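Local coordinates for arsenite methyltransferase (Chlamydomonas reinhardtii, PDB 5EVJ), which probably methylates trivalent arsenic, using S-adenosyl-L-methionine as methyl donor, to give methylated arsenicals up to trimethylarsine, at residues L85-L90 and K103-K108. The protein carries 15 engineered substitutions. Sequence-based numbering, arbitrary orientation.
Sequences LRVLDL and KLVGEK
V105 meets V87, near the start of strand 86-90, and the carbonyl of L85 just before it, mainly through its CG1 methyl. This CG1 lies 3.8 Å from CG2 of V87, a van der Waals distance between two methyls whose side chains run obliquely to each other. The same CG1 also stands 3.9 Å from the backbone O of L85, and V105 CB is 4.0 Å from that oxygen, so the isopropyl group rests against a carbonyl as well as a methyl. L85 takes part through its backbone: its CB points away, and its side chain packs on D164 and L165 of the neighbouring strand 163-169.

The torsions are consistent with the branches that touch. In V105 (chi1 -58°), CG1 is anti to the carbonyl carbon and reaches the strand; in V87 (chi1 173°), CG2 holds the equivalent place while CG1 lies anti to the backbone N.

Backbone bonds frame both partners. G106 N donates to K103 O at 2.9 Å, closing the chain around V105, and positive phi at G106 (71°) then turns it toward strand 110-115. That strand holds the other side, pairing with L85 and V87 through S110 and T112. With V87 and V105 both buried, the contact sets the first residue after helix 96-104 against the beginning of strand 86-90, within the beta-alpha-beta unit 86-90, 96-104, 110-115, consistent with the Rossmann-like fold of S-adenosylmethionine-dependent methyltransferases.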
ATOM      1  N   LEU A  85       0.818  -0.508  15.296  1.00 20.56           N
ATOM      2  CA  LEU A  85      -0.247  -1.151  14.504  1.00 22.57           C
ATOM      3  C   LEU A  85       0.020  -2.622  14.095  1.00 22.13           C
ATOM      4  O   LEU A  85       1.131  -3.137  14.197  1.00 20.22           O
ATOM      5  CB  LEU A  85      -0.513  -0.302  13.228  1.00 20.13           C
ATOM      6  CG  LEU A  85      -0.949   1.131  13.556  1.00 25.12           C
ATOM      7  CD1 LEU A  85      -1.255   1.959  12.297  1.00 18.77           C
ATOM      8  CD2 LEU A  85      -2.052   1.255  14.649  1.00 19.15           C
ATOM      9  N   ARG A  86      -0.987  -3.258  13.513  1.00 25.21           N
ATOM     10  CA  ARG A  86      -0.803  -4.630  12.967  1.00 25.13           C
ATOM     11  C   ARG A  86      -0.805  -4.586  11.438  1.00 24.03           C
ATOM     12  O   ARG A  86      -1.757  -4.053  10.826  1.00 25.10           O
ATOM     13  CB  ARG A  86      -1.898  -5.535  13.494  1.00 26.44           C
ATOM     14  CG  ARG A  86      -2.000  -5.474  15.053  1.00 35.03           C
ATOM     15  CD  ARG A  86      -3.309  -6.053  15.602  1.00 37.02           C
ATOM     16  NE  ARG A  86      -4.432  -5.522  14.801  1.00 53.88           N
ATOM     17  CZ  ARG A  86      -5.640  -5.123  15.237  1.00 51.85           C
ATOM     18  NH1 ARG A  86      -5.987  -5.161  16.518  1.00 58.80           N
ATOM     19  NH2 ARG A  86      -6.512  -4.658  14.368  1.00 44.45           N
ATOM     20  N   VAL A  87       0.232  -5.177  10.843  1.00 21.25           N
ATOM     21  CA  VAL A  87       0.480  -5.102   9.475  1.00 21.81           C
ATOM     22  C   VAL A  87       0.500  -6.475   8.870  1.00 24.93           C
ATOM     23  O   VAL A  87       1.184  -7.354   9.358  1.00 27.92           O
ATOM     24  CB  VAL A  87       1.883  -4.498   9.266  1.00 21.93           C
ATOM     25  CG1 VAL A  87       2.290  -4.540   7.785  1.00 19.32           C
ATOM     26  CG2 VAL A  87       1.920  -3.066   9.808  1.00 19.47           C
ATOM     27  N   LEU A  88      -0.158  -6.627   7.732  1.00 26.17           N
ATOM     28  CA  LEU A  88      -0.109  -7.850   6.933  1.00 22.19           C
ATOM     29  C   LEU A  88       0.681  -7.575   5.659  1.00 26.22           C
ATOM     30  O   LEU A  88       0.384  -6.642   4.916  1.00 22.75           O
ATOM     31  CB  LEU A  88      -1.538  -8.287   6.601  1.00 22.83           C
ATOM     32  CG  LEU A  88      -1.681  -9.533   5.713  1.00 24.71           C
ATOM     33  CD1 LEU A  88      -1.051 -10.779   6.402  1.00 25.23           C
ATOM     34  CD2 LEU A  88      -3.155  -9.742   5.445  1.00 20.31           C
ATOM     35  N   ASP A  89       1.715  -8.372   5.417  1.00 30.82           N
ATOM     36  CA  ASP A  89       2.587  -8.205   4.294  1.00 29.40           C
ATOM     37  C   ASP A  89       2.279  -9.370   3.357  1.00 30.49           C
ATOM     38  O   ASP A  89       2.503 -10.545   3.694  1.00 26.68           O
ATOM     39  CB  ASP A  89       4.023  -8.240   4.765  1.00 33.25           C
ATOM     40  CG  ASP A  89       5.019  -7.996   3.625  1.00 38.47           C
ATOM     41  OD1 ASP A  89       4.639  -7.273   2.706  1.00 39.77           O
ATOM     42  OD2 ASP A  89       6.172  -8.524   3.619  1.00 37.35           O
ATOM     43  N   LEU A  90       1.642  -9.049   2.231  1.00 30.38           N
ATOM     44  CA  LEU A  90       1.258 -10.051   1.242  1.00 29.84           C
ATOM     45  C   LEU A  90       2.418 -10.386   0.314  1.00 28.39           C
ATOM     46  O   LEU A  90       2.878  -9.534  -0.372  1.00 30.02           O
ATOM     47  CB  LEU A  90       0.115  -9.546   0.376  1.00 28.86           C
ATOM     48  CG  LEU A  90      -1.257  -9.253   1.012  1.00 30.34           C
ATOM     49  CD1 LEU A  90      -2.181  -8.843  -0.129  1.00 25.41           C
ATOM     50  CD2 LEU A  90      -1.868 -10.405   1.792  1.00 26.12           C
ATOM     51  N   LYS A 103      10.284  -3.204  12.327  1.00 26.05           N
ATOM     52  CA  LYS A 103      10.931  -2.082  13.015  1.00 26.66           C
ATOM     53  C   LYS A 103      10.030  -0.869  13.156  1.00 30.76           C
ATOM     54  O   LYS A 103       9.890  -0.250  14.240  1.00 26.72           O
ATOM     55  CB  LYS A 103      12.177  -1.629  12.276  1.00 27.76           C
ATOM     56  CG  LYS A 103      12.741  -0.406  13.004  1.00 34.63           C
ATOM     57  CD  LYS A 103      14.032   0.124  12.416  1.00 41.09           C
ATOM     58  CE  LYS A 103      14.674   1.129  13.378  1.00 46.75           C
ATOM     59  NZ  LYS A 103      13.733   2.262  13.708  1.00 51.85           N
ATOM     60  N   LEU A 104       9.412  -0.492  12.040  1.00 29.02           N
ATOM     61  CA  LEU A 104       8.727   0.814  12.069  1.00 27.03           C
ATOM     62  C   LEU A 104       7.468   0.792  12.859  1.00 24.95           C
ATOM     63  O   LEU A 104       6.975   1.870  13.229  1.00 22.98           O
ATOM     64  CB  LEU A 104       8.466   1.381  10.630  1.00 30.18           C
ATOM     65  CG  LEU A 104       9.734   1.837   9.889  1.00 32.31           C
ATOM     66  CD1 LEU A 104       9.331   2.416   8.554  1.00 37.53           C
ATOM     67  CD2 LEU A 104      10.479   2.878  10.707  1.00 31.27           C
ATOM     68  N   VAL A 105       6.885  -0.397  13.072  1.00 23.86           N
ATOM     69  CA  VAL A 105       5.743  -0.432  14.001  1.00 25.66           C
ATOM     70  C   VAL A 105       6.120  -0.458  15.471  1.00 27.86           C
ATOM     71  O   VAL A 105       5.197  -0.461  16.360  1.00 26.17           O
ATOM     72  CB  VAL A 105       4.778  -1.621  13.786  1.00 23.29           C
ATOM     73  CG1 VAL A 105       4.245  -1.565  12.357  1.00 24.47           C
ATOM     74  CG2 VAL A 105       5.477  -2.945  14.072  1.00 19.61           C
ATOM     75  N   GLY A 106       7.429  -0.518  15.759  1.00 25.39           N
ATOM     76  CA  GLY A 106       7.794  -0.644  17.190  1.00 28.32           C
ATOM     77  C   GLY A 106       7.496  -1.998  17.845  1.00 29.95           C
ATOM     78  O   GLY A 106       6.883  -2.935  17.258  1.00 30.01           O
ATOM     79  N   GLU A 107       7.924  -2.103  19.085  1.00 33.00           N
ATOM     80  CA  GLU A 107       7.843  -3.364  19.823  1.00 35.49           C
ATOM     81  C   GLU A 107       6.422  -3.770  20.107  1.00 30.00           C
ATOM     82  O   GLU A 107       6.114  -4.928  20.185  1.00 27.46           O
ATOM     83  CB  GLU A 107       8.624  -3.223  21.119  1.00 40.09           C
ATOM     84  CG  GLU A 107       8.776  -4.534  21.873  1.00 47.99           C
ATOM     85  CD  GLU A 107       9.967  -4.521  22.827  1.00 47.07           C
ATOM     86  OE1 GLU A 107      10.451  -3.421  23.152  1.00 47.67           O
ATOM     87  OE2 GLU A 107      10.404  -5.616  23.233  1.00 45.82           O
ATOM     88  N   LYS A 108       5.529  -2.807  20.158  1.00 31.58           N
ATOM     89  CA  LYS A 108       4.147  -3.113  20.481  1.00 33.81           C
ATOM     90  C   LYS A 108       3.306  -3.408  19.236  1.00 30.94           C
ATOM     91  O   LYS A 108       2.216  -3.927  19.342  1.00 26.22           O
ATOM     92  CB  LYS A 108       3.539  -1.996  21.323  1.00 34.10           C
ATOM     93  CG  LYS A 108       3.792  -2.185  22.822  1.00 42.02           C
ATOM     94  CD  LYS A 108       3.482  -0.921  23.652  1.00 45.84           C
ATOM     95  CE  LYS A 108       3.742  -1.158  25.139  1.00 44.82           C
ATOM     96  NZ  LYS A 108       3.067  -0.159  26.016  1.00 42.52           N
TER